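Long-range contacts in unknown protein (Leishmania major, PDB 1R75), which is of unknown function but belongs to the DUF1935 family and folds as two antiparallel beta sheets packed face to face: residues A[40-45]-A[62-67]; A[54-59]-A[108-113]; A[68-73]-A[118-123]. All blocks are in the same frame, centred on the assembly; numbering follows the deposited sequence.

The three contacts sample how the chain's two antiparallel sheets are built and joined. Contact 1 packs strand 42-47 of the five-stranded sheet against strand 62-71 of the four-stranded one. Contact 2, its centre about 6 Å from that of contact 1, pairs strand 52-57 with the start of strand 112-117 and the turn before it; ND2 of Asn57 hydrogen-bonds to O of Leu62. Contact 3 lies about 18 Å from contact 1 and 22 Å from contact 2, centre to centre, toward the far part of strand 62-71. Contact 2 interleaves in sequence with both others; contact 1 closes before contact 3 opens, and the fold joins segments 17 to 49 residues apart.

Contact 1 of 3, residues A[40-45]-A[62-67]; sequences NILYRI and LIIHVA
Ile64 meets both Ile41 and Leu42 through its delta methyl: CD1 lies 3.6 Å from CG2 of Ile41 and 4.0 Å from CD1 of Leu42. That CD1 is anti to CA (chi2 170°) and touches both neighbours, while the branch methyl CG2 of Ile64 reaches CD2 of Leu42 at 4.0 Å. Leu42 CD2 is in turn 4.2 Å from CB of Val66. At the other end Ile41 CD1 and Leu62 CD1 stand 4.1 Å apart, the two side chains crossing at about a right angle. Leu62, Ile64 and Val66 alternate along strand 62-71, which is why they present one apolar row to the opposing segment.

The CA atoms of Leu42 and Ile64 are 7.8 Å apart, too far for neighbouring strands of one sheet; this is packing between the two sheets of a beta sandwich. Phe55 on strand 52-57 and Leu128 on strand 123-132 also touch Leu42, and Leu128 touches Ile64 as well, extending the interior. Backbone bonds from Ile41 to Asp58 and Tyr43 to Tyr56 position the first segment. All four contacting pairs are aliphatic, and the two segments bury 230 Å² between them, both sides summed, so cohesion here is apolar.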
# COMPACT_ATOMS: atom_id res chain seq x y z
N ASN A 40 2.51 -10.82 6.84
CA ASN A 40 1.55 -11.37 5.87
C ASN A 40 0.08 -10.91 6.00
O ASN A 40 -0.86 -11.69 5.78
CB ASN A 40 1.60 -12.89 5.95
CG ASN A 40 2.99 -13.38 6.06
OD1 ASN A 40 3.79 -13.17 5.14
ND2 ASN A 40 3.34 -13.94 7.23
N ILE A 41 -0.13 -9.67 6.40
CA ILE A 41 -1.45 -9.09 6.33
C ILE A 41 -1.52 -8.17 5.09
O ILE A 41 -2.56 -8.06 4.46
CB ILE A 41 -1.77 -8.27 7.59
CG1 ILE A 41 -1.80 -9.17 8.87
CG2 ILE A 41 -3.12 -7.64 7.45
CD1 ILE A 41 -1.31 -8.52 10.14
N LEU A 42 -0.45 -7.43 4.85
CA LEU A 42 -0.39 -6.47 3.75
C LEU A 42 0.43 -6.99 2.64
O LEU A 42 1.60 -7.38 2.82
CB LEU A 42 0.17 -5.11 4.23
CG LEU A 42 -0.02 -3.94 3.26
CD1 LEU A 42 -1.40 -3.55 3.05
CD2 LEU A 42 0.85 -2.72 3.63
N TYR A 43 -0.10 -6.92 1.43
CA TYR A 43 0.67 -7.34 0.23
C TYR A 43 0.88 -6.17 -0.64
O TYR A 43 -0.09 -5.44 -0.89
CB TYR A 43 -0.12 -8.38 -0.55
CG TYR A 43 -0.25 -9.66 0.26
CD1 TYR A 43 0.69 -10.68 0.12
CD2 TYR A 43 -1.22 -9.78 1.21
CE1 TYR A 43 0.60 -11.86 0.89
CE2 TYR A 43 -1.32 -10.92 1.99
CZ TYR A 43 -0.42 -11.97 1.79
OH TYR A 43 -0.48 -13.06 2.61
N ARG A 44 2.10 -6.00 -1.13
CA ARG A 44 2.42 -5.09 -2.21
C ARG A 44 2.28 -5.81 -3.53
O ARG A 44 2.85 -6.89 -3.69
CB ARG A 44 3.81 -4.56 -2.04
CG ARG A 44 4.32 -3.70 -3.12
CD ARG A 44 5.62 -2.99 -2.71
NE ARG A 44 6.73 -3.93 -2.54
CZ ARG A 44 7.54 -4.29 -3.46
NH1 ARG A 44 7.40 -3.81 -4.69
NH2 ARG A 44 8.54 -5.14 -3.14
N ILE A 45 1.49 -5.26 -4.46
CA ILE A 45 1.23 -5.89 -5.77
C ILE A 45 1.92 -4.97 -6.73
O ILE A 45 1.53 -3.79 -6.87
CB ILE A 45 -0.26 -5.92 -6.09
CG1 ILE A 45 -1.00 -6.66 -4.95
CG2 ILE A 45 -0.50 -6.60 -7.47
CD1 ILE A 45 -2.35 -6.14 -4.75
N LEU A 62 -8.57 -5.32 10.31
CA LEU A 62 -7.57 -4.22 10.50
C LEU A 62 -7.61 -3.18 9.39
O LEU A 62 -7.78 -3.56 8.27
CB LEU A 62 -6.15 -4.80 10.48
CG LEU A 62 -5.85 -5.86 11.55
CD1 LEU A 62 -4.40 -6.21 11.51
CD2 LEU A 62 -6.16 -5.32 12.85
N ILE A 63 -7.42 -1.91 9.73
CA ILE A 63 -7.08 -0.84 8.79
C ILE A 63 -5.58 -0.58 8.92
O ILE A 63 -5.05 -0.50 10.04
CB ILE A 63 -7.91 0.41 8.98
CG1 ILE A 63 -7.44 1.51 8.02
CG2 ILE A 63 -7.84 0.97 10.31
CD1 ILE A 63 -8.36 2.73 8.09
N ILE A 64 -4.91 -0.53 7.77
CA ILE A 64 -3.43 -0.47 7.72
C ILE A 64 -3.07 0.87 7.15
O ILE A 64 -3.67 1.31 6.18
CB ILE A 64 -2.84 -1.60 6.92
CG1 ILE A 64 -3.22 -2.97 7.56
CG2 ILE A 64 -1.30 -1.39 6.71
CD1 ILE A 64 -2.90 -4.10 6.74
N HIS A 65 -2.16 1.59 7.81
CA HIS A 65 -1.67 2.85 7.25
C HIS A 65 -0.25 2.63 6.81
O HIS A 65 0.55 2.15 7.60
CB HIS A 65 -1.66 3.96 8.31
CG HIS A 65 -1.07 5.25 7.85
ND1 HIS A 65 0.09 5.78 8.40
CD2 HIS A 65 -1.43 6.11 6.87
CE1 HIS A 65 0.40 6.89 7.76
NE2 HIS A 65 -0.51 7.12 6.85
N VAL A 66 0.06 2.92 5.56
CA VAL A 66 1.39 2.66 5.03
C VAL A 66 1.94 3.95 4.44
O VAL A 66 1.23 4.69 3.77
CB VAL A 66 1.43 1.46 4.06
CG1 VAL A 66 0.45 1.57 2.96
CG2 VAL A 66 2.89 1.21 3.49
N ALA A 67 3.16 4.28 4.80
CA ALA A 67 3.87 5.36 4.15
C ALA A 67 5.25 4.90 3.73
O ALA A 67 5.98 4.26 4.50
CB ALA A 67 4.03 6.58 5.05

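Contact 2 of 3, residues A[54-59]-A[108-113]; sequences AFYNDS and RPLETQ
An antiparallel strand pair entered through a type II beta turn, Arg108 to Glu111, defines this contact. Phe55 and Gln113 form a hydrogen-bonded pair, with N of Phe55 on O of Gln113 at 2.9 Å and N of Gln113 on O of Phe55 at 2.8 Å. Tyr56 and Thr112 follow as a non-hydrogen-bonded pair, their CA atoms 4.4 Å apart. The ladder continues as Asn57 N donates to Glu111 O (3.1 Å, N-H...O angle 164°). Beyond it, Leu110 N makes weak bonds to O of Asn57 and O of Ser59, as the turn departs from strand geometry; Leu110 has the positive phi (62°) expected at its third position.

In Tyr56, CG is anti to the backbone N (chi1 167°); CE1 of the ring lies 3.5 Å from O of Leu110, which sits at the ring edge, near its plane. Asn57 OD1 accepts from Ser59 N at 2.9 Å in an Asx turn, while ND2 bonds the carbonyls of Leu62 and Val107. Within the turn segment, Glu111 OE1 takes two donors from Arg108: the backbone N above the carboxylate plane, and NH1 on the syn side at 2.7 Å in a salt bridge.

Strand 42-47 borders strand 52-57 on its other side, and the Phe55 ring reaches Val66 and Val107 in the facing sheet.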
# COMPACT_ATOMS: atom_id res chain seq x y z
N ALA A 54 0.26 -1.31 -5.97
CA ALA A 54 -0.91 -1.33 -5.17
C ALA A 54 -0.67 -2.14 -3.90
O ALA A 54 0.27 -2.91 -3.83
CB ALA A 54 -2.04 -1.91 -5.94
N PHE A 55 -1.51 -1.90 -2.89
CA PHE A 55 -1.52 -2.66 -1.64
C PHE A 55 -2.86 -3.35 -1.46
O PHE A 55 -3.95 -2.78 -1.77
CB PHE A 55 -1.27 -1.72 -0.45
CG PHE A 55 0.10 -1.23 -0.39
CD1 PHE A 55 1.15 -2.09 -0.11
CD2 PHE A 55 0.37 0.11 -0.60
CE1 PHE A 55 2.51 -1.57 -0.02
CE2 PHE A 55 1.66 0.62 -0.50
CZ PHE A 55 2.75 -0.25 -0.25
N TYR A 56 -2.80 -4.57 -0.98
CA TYR A 56 -3.98 -5.35 -0.65
C TYR A 56 -3.88 -5.75 0.83
O TYR A 56 -2.83 -6.20 1.28
CB TYR A 56 -4.10 -6.58 -1.59
CG TYR A 56 -5.10 -7.58 -1.10
CD1 TYR A 56 -6.47 -7.26 -1.09
CD2 TYR A 56 -4.71 -8.80 -0.59
CE1 TYR A 56 -7.40 -8.14 -0.56
CE2 TYR A 56 -5.64 -9.69 -0.06
CZ TYR A 56 -6.96 -9.37 -0.08
OH TYR A 56 -7.88 -10.20 0.43
N ASN A 57 -4.96 -5.55 1.57
CA ASN A 57 -5.05 -5.86 2.98
C ASN A 57 -5.94 -7.14 3.07
O ASN A 57 -7.14 -7.09 2.75
CB ASN A 57 -5.61 -4.63 3.69
CG ASN A 57 -5.93 -4.88 5.20
OD1 ASN A 57 -5.81 -6.01 5.73
ND2 ASN A 57 -6.35 -3.83 5.85
N ASP A 58 -5.31 -8.28 3.40
CA ASP A 58 -6.01 -9.56 3.57
C ASP A 58 -6.60 -9.80 5.00
O ASP A 58 -7.09 -10.88 5.31
CB ASP A 58 -5.05 -10.68 3.18
CG ASP A 58 -5.75 -11.99 2.90
OD1 ASP A 58 -6.82 -12.01 2.24
OD2 ASP A 58 -5.24 -13.05 3.32
N SER A 59 -6.57 -8.79 5.85
CA SER A 59 -7.27 -8.85 7.10
C SER A 59 -8.74 -8.55 6.96
O SER A 59 -9.13 -7.68 6.23
CB SER A 59 -6.69 -7.83 8.08
OG SER A 59 -7.34 -8.02 9.31
N ARG A 108 -8.22 -0.34 3.92
CA ARG A 108 -9.25 -0.93 4.75
C ARG A 108 -9.26 -2.43 4.56
O ARG A 108 -8.69 -2.98 3.58
CB ARG A 108 -10.62 -0.32 4.43
CG ARG A 108 -10.69 1.13 4.82
CD ARG A 108 -11.89 1.85 4.23
NE ARG A 108 -11.65 3.29 4.02
CZ ARG A 108 -10.72 3.86 3.18
NH1 ARG A 108 -9.85 3.15 2.43
NH2 ARG A 108 -10.63 5.20 3.13
N PRO A 109 -9.93 -3.13 5.47
CA PRO A 109 -10.03 -4.60 5.36
C PRO A 109 -10.48 -5.11 3.99
O PRO A 109 -11.52 -4.65 3.53
CB PRO A 109 -11.05 -4.95 6.47
CG PRO A 109 -10.96 -3.89 7.44
CD PRO A 109 -10.63 -2.63 6.66
N LEU A 110 -9.74 -6.05 3.43
CA LEU A 110 -9.95 -6.73 2.12
C LEU A 110 -9.91 -5.81 0.89
O LEU A 110 -10.29 -6.21 -0.21
CB LEU A 110 -11.29 -7.57 2.14
CG LEU A 110 -11.34 -8.48 3.38
CD1 LEU A 110 -12.71 -9.25 3.45
CD2 LEU A 110 -10.20 -9.40 3.42
N GLU A 111 -9.47 -4.57 1.10
CA GLU A 111 -9.41 -3.60 0.07
C GLU A 111 -8.12 -3.64 -0.66
O GLU A 111 -7.09 -3.97 -0.10
CB GLU A 111 -9.55 -2.23 0.73
CG GLU A 111 -10.02 -1.09 -0.09
CD GLU A 111 -10.28 0.14 0.80
OE1 GLU A 111 -9.29 0.67 1.42
OE2 GLU A 111 -11.49 0.55 0.92
N THR A 112 -8.17 -3.26 -1.93
CA THR A 112 -6.98 -2.93 -2.75
C THR A 112 -6.90 -1.39 -2.93
O THR A 112 -7.90 -0.77 -3.31
CB THR A 112 -7.07 -3.60 -4.13
OG1 THR A 112 -7.17 -5.03 -4.00
CG2 THR A 112 -5.78 -3.51 -4.94
N GLN A 113 -5.78 -0.76 -2.57
CA GLN A 113 -5.50 0.64 -2.83
C GLN A 113 -4.39 0.75 -3.87
O GLN A 113 -3.26 0.33 -3.60
CB GLN A 113 -5.17 1.39 -1.51
CG GLN A 113 -6.37 1.59 -0.65
CD GLN A 113 -7.16 2.86 -1.09
OE1 GLN A 113 -7.21 3.20 -2.26
NE2 GLN A 113 -7.70 3.56 -0.15

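Contact 3 of 3, residues A[68-73]-A[118-123]; sequences VLFDYD and GSVTGW
Phe70 and Trp123 sit opposite each other as an antiparallel, non-hydrogen-bonded pair, where strand 62-71 takes up the start of strand 123-132 in the four-stranded sheet of the sandwich. Their side chains leave on the same face of the sheet and approach aslant, CD1 of Phe70 lying 3.7 Å from CB of Trp123. Two valines frame the Phe70 ring: CG1 of Val68 stands over one face, offset toward the rim, whereas CG1 of Val120 meets the ring edge in plane, 3.7 Å from Phe70 CD1. The same Val68 CG1 also touches Trp123 CE3 at 4.0 Å. Trp123 CG lies between the backbone N and carbonyl carbon (chi1 59°), and the indole beyond it leads away from the strand pair to an edge-to-face meeting with Trp53.

One straight backbone bond crosses beside the pair: Asp71 N donates to Gly122 O at 2.9 Å, with an N-H...O angle of 179°. The Asp71 carboxylate packs against Gly122, OD2 being 3.3 Å from its CA, while OD1 forms a salt bridge with Lys100. Further along, Thr121 OG1, which also bonds Ser74 OG, donates to Asp73 OD1 at 2.7 Å from well above the carboxylate plane (57°). Nearby a water donates to Asp73 O at 2.6 Å and reaches Ser119 OG at 2.9 Å.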
# COMPACT_ATOMS: atom_id res chain seq x y z
N VAL A 68 5.64 5.32 2.52
CA VAL A 68 6.84 4.91 1.89
C VAL A 68 7.58 6.17 1.45
O VAL A 68 6.99 7.09 0.92
CB VAL A 68 6.57 4.03 0.68
CG1 VAL A 68 7.86 3.73 -0.06
CG2 VAL A 68 5.82 2.72 1.06
N LEU A 69 8.86 6.19 1.68
CA LEU A 69 9.73 7.28 1.29
C LEU A 69 10.55 6.83 0.11
O LEU A 69 11.25 5.81 0.20
CB LEU A 69 10.73 7.53 2.39
CG LEU A 69 10.39 8.27 3.60
CD1 LEU A 69 11.38 7.80 4.75
CD2 LEU A 69 10.48 9.82 3.27
N PHE A 70 10.48 7.60 -0.96
CA PHE A 70 11.12 7.34 -2.22
C PHE A 70 12.26 8.35 -2.45
O PHE A 70 12.18 9.53 -2.00
CB PHE A 70 10.12 7.41 -3.35
CG PHE A 70 9.06 6.40 -3.32
CD1 PHE A 70 9.18 5.17 -4.02
CD2 PHE A 70 7.80 6.72 -2.75
CE1 PHE A 70 8.17 4.26 -4.02
CE2 PHE A 70 6.79 5.82 -2.82
CZ PHE A 70 6.94 4.62 -3.45
N ASP A 71 13.37 7.84 -2.92
CA ASP A 71 14.53 8.66 -3.22
C ASP A 71 14.26 9.64 -4.38
O ASP A 71 13.37 9.46 -5.22
CB ASP A 71 15.77 7.84 -3.58
CG ASP A 71 16.32 7.03 -2.44
OD1 ASP A 71 15.87 7.19 -1.23
OD2 ASP A 71 17.26 6.21 -2.70
N TYR A 72 15.10 10.67 -4.38
CA TYR A 72 14.94 11.95 -5.09
C TYR A 72 14.88 11.67 -6.58
O TYR A 72 14.22 12.37 -7.33
CB TYR A 72 16.16 12.88 -4.73
CG TYR A 72 17.46 12.46 -5.49
CD1 TYR A 72 17.86 13.12 -6.66
CD2 TYR A 72 18.25 11.39 -5.04
CE1 TYR A 72 19.02 12.73 -7.36
CE2 TYR A 72 19.40 10.95 -5.76
CZ TYR A 72 19.78 11.64 -6.91
OH TYR A 72 20.90 11.24 -7.63
N ASP A 73 15.51 10.59 -7.01
CA ASP A 73 15.54 10.21 -8.42
C ASP A 73 14.44 9.31 -8.97
O ASP A 73 14.36 9.01 -10.16
CB ASP A 73 16.94 9.71 -8.85
CG ASP A 73 17.40 8.54 -8.05
OD1 ASP A 73 16.83 8.27 -6.94
OD2 ASP A 73 18.33 7.84 -8.49
N GLY A 118 5.04 4.77 -11.85
CA GLY A 118 6.17 5.39 -12.49
C GLY A 118 7.44 4.61 -12.18
O GLY A 118 7.38 3.43 -11.96
N SER A 119 8.57 5.28 -12.13
CA SER A 119 9.85 4.62 -11.98
C SER A 119 10.38 4.78 -10.60
O SER A 119 10.66 5.86 -10.15
CB SER A 119 10.82 5.05 -13.08
OG SER A 119 11.08 6.44 -13.01
N VAL A 120 10.53 3.67 -9.91
CA VAL A 120 10.89 3.71 -8.50
C VAL A 120 12.38 3.40 -8.47
O VAL A 120 12.78 2.39 -9.12
CB VAL A 120 10.12 2.67 -7.76
CG1 VAL A 120 10.59 2.62 -6.30
CG2 VAL A 120 8.60 2.98 -7.82
N THR A 121 13.12 4.12 -7.66
CA THR A 121 14.56 3.91 -7.43
C THR A 121 14.68 3.38 -6.01
O THR A 121 14.07 2.35 -5.71
CB THR A 121 15.39 5.13 -7.66
OG1 THR A 121 15.01 6.22 -6.79
CG2 THR A 121 15.23 5.60 -9.12
N GLY A 122 15.41 4.04 -5.14
CA GLY A 122 15.48 3.64 -3.73
C GLY A 122 14.14 3.95 -3.05
O GLY A 122 13.51 5.00 -3.34
N TRP A 123 13.71 3.09 -2.14
CA TRP A 123 12.54 3.36 -1.35
C TRP A 123 12.69 2.62 -0.06
O TRP A 123 13.46 1.63 -0.00
CB TRP A 123 11.29 2.84 -2.03
CG TRP A 123 11.24 1.35 -2.34
CD1 TRP A 123 11.82 0.74 -3.41
CD2 TRP A 123 10.58 0.34 -1.63
NE1 TRP A 123 11.58 -0.60 -3.40
CE2 TRP A 123 10.81 -0.88 -2.31
CE3 TRP A 123 9.88 0.30 -0.44
CZ2 TRP A 123 10.31 -2.09 -1.89
CZ3 TRP A 123 9.35 -0.93 -0.02
CH2 TRP A 123 9.56 -2.11 -0.76
O HOH W 1 13.66 7.37 -12.03